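Local coordinates for protein succinylglutamate desuccinylase (PDB 2BCO) that probably hydrolyses N-succinylglutamate to succinate and glutamate with one zinc ion per subunit, the last step of arginine degradation by the succinyltransferase pathway, at residues His155-Gly160 against Thr217-Arg222. Numbering follows the deposited sequence.
Sequences HCAIRG and TMELGR. With ZN (zinc ion), chain C.
H155 and E219 pair as parallel strand neighbours, and their side chains leave the same face of the sheet, where the zinc site lies. The backbone ladder is short: H155 N donates to M218 O, L220 N returns to H155 O at 2.7 Å, and, past a beta bulge, A157 N reaches G221 O.

H155 can be traced outward from CB, which packs against M218 O and, more loosely, OE2 of E219. Chi1 (-62°) sets CG anti to the carbonyl carbon, and chi2 (-119°) turns ND1 to the zinc ion, which it binds at 2.3 Å; CE1 flanks the metal beside ND1. T217 CG2 sits over one face of the ring, nearest CD2 at 3.7 Å and also close to CG, a CH-pi contact. NE2 is hydrogen-bonded to D153, so that the metal at one nitrogen and D153 at the other hold the ring's rotation, while H63 and E66 complete the protein ligands of the metal.

E219 bends at chi2 (-65°), and water 2 donates a hydrogen bond to its OE1 at 3.2 Å; that water lies 2.6 Å from the zinc ion.

Farther along, R222 lays one guanidinium face over the R159-G160 peptide, with G160 N 3.5 Å from the guanidinium plane. Water 1, in that plane, accepts from R222 NE and donates to A157 O, tying the arginine to the end of the strand.

A zinc-bound water hydrogen-bonded to a carboxylate is the arrangement of M14-type zinc hydrolases, consistent with E219, the predicted active-site residue, acting as general base on a water polarised by zinc.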
# COMPACT_ATOMS: atom_id res chain seq x y z
N HIS A 155 -0.33 -3.51 2.55
CA HIS A 155 -1.59 -4.10 2.96
C HIS A 155 -1.62 -5.62 2.71
O HIS A 155 -0.62 -6.21 2.29
CB HIS A 155 -2.74 -3.43 2.19
CG HIS A 155 -2.87 -1.97 2.47
ND1 HIS A 155 -4.01 -1.42 3.03
CD2 HIS A 155 -2.01 -0.94 2.30
CE1 HIS A 155 -3.84 -0.12 3.19
NE2 HIS A 155 -2.64 0.20 2.76
N CYS A 156 -2.77 -6.23 3.02
CA CYS A 156 -3.01 -7.65 2.80
C CYS A 156 -4.44 -7.73 2.27
O CYS A 156 -5.30 -6.97 2.70
CB CYS A 156 -2.94 -8.45 4.11
SG CYS A 156 -1.32 -8.57 4.81
N ALA A 157 -4.68 -8.64 1.33
CA ALA A 157 -6.01 -8.79 0.76
C ALA A 157 -6.94 -9.49 1.74
O ALA A 157 -6.49 -10.24 2.61
CB ALA A 157 -5.94 -9.58 -0.54
N ILE A 158 -8.24 -9.24 1.60
CA ILE A 158 -9.24 -9.85 2.48
C ILE A 158 -9.90 -11.05 1.81
O ILE A 158 -10.70 -11.74 2.43
CB ILE A 158 -10.34 -8.85 2.86
CG1 ILE A 158 -10.99 -8.29 1.59
CG2 ILE A 158 -9.76 -7.75 3.74
CD1 ILE A 158 -12.21 -7.43 1.84
N ARG A 159 -9.58 -11.28 0.55
CA ARG A 159 -10.15 -12.39 -0.21
C ARG A 159 -9.03 -13.00 -1.05
O ARG A 159 -7.97 -12.39 -1.20
CB ARG A 159 -11.29 -11.90 -1.10
CG ARG A 159 -10.87 -10.81 -2.07
CD ARG A 159 -12.04 -10.24 -2.87
NE ARG A 159 -12.99 -9.51 -2.04
CZ ARG A 159 -14.04 -10.06 -1.43
NH1 ARG A 159 -14.29 -11.36 -1.55
NH2 ARG A 159 -14.84 -9.31 -0.69
N GLY A 160 -9.28 -14.18 -1.60
CA GLY A 160 -8.27 -14.85 -2.41
C GLY A 160 -8.10 -14.26 -3.80
O GLY A 160 -8.88 -13.42 -4.23
N THR A 217 -0.10 1.04 -3.29
CA THR A 217 -0.80 0.39 -2.20
C THR A 217 -0.47 -1.04 -2.60
O THR A 217 -0.83 -1.48 -3.69
CB THR A 217 -2.30 0.62 -2.26
OG1 THR A 217 -2.57 2.01 -2.06
CG2 THR A 217 -3.01 -0.20 -1.17
N MSE A 218 0.24 -1.76 -1.75
CA MSE A 218 0.62 -3.13 -2.07
C MSE A 218 -0.14 -4.19 -1.27
O MSE A 218 -0.14 -4.17 -0.04
CB MSE A 218 2.13 -3.29 -1.89
CG MSE A 218 2.95 -2.31 -2.73
SE MSE A 218 4.86 -2.37 -2.44
CE MSE A 218 5.30 -3.70 -3.77
N GLU A 219 -0.79 -5.11 -1.98
CA GLU A 219 -1.54 -6.20 -1.35
C GLU A 219 -0.61 -7.41 -1.21
O GLU A 219 -0.40 -8.17 -2.16
CB GLU A 219 -2.74 -6.59 -2.22
CG GLU A 219 -3.66 -5.44 -2.61
CD GLU A 219 -4.38 -4.80 -1.42
OE1 GLU A 219 -4.82 -5.53 -0.51
OE2 GLU A 219 -4.52 -3.57 -1.42
N LEU A 220 -0.06 -7.57 -0.01
CA LEU A 220 0.88 -8.65 0.30
C LEU A 220 0.21 -9.81 1.04
O LEU A 220 0.09 -9.80 2.26
CB LEU A 220 2.02 -8.12 1.17
CG LEU A 220 3.12 -7.28 0.54
CD1 LEU A 220 2.60 -6.51 -0.65
CD2 LEU A 220 3.70 -6.34 1.59
N GLY A 221 -0.20 -10.82 0.29
CA GLY A 221 -0.82 -11.96 0.91
C GLY A 221 -2.20 -11.68 1.47
O GLY A 221 -2.88 -10.75 1.03
N ARG A 222 -2.60 -12.49 2.44
CA ARG A 222 -3.91 -12.41 3.08
C ARG A 222 -3.75 -12.03 4.54
O ARG A 222 -2.63 -12.05 5.07
CB ARG A 222 -4.60 -13.78 2.99
CG ARG A 222 -4.76 -14.29 1.57
CD ARG A 222 -5.99 -13.69 0.93
NE ARG A 222 -7.21 -14.25 1.50
CZ ARG A 222 -7.67 -15.47 1.24
NH1 ARG A 222 -7.00 -16.26 0.40
NH2 ARG A 222 -8.78 -15.90 1.82
ZN ZN C . -5.58 -3.05 3.45
O HOH W 1 -7.57 -12.38 3.43
O HOH W 2 -6.90 -4.31 1.66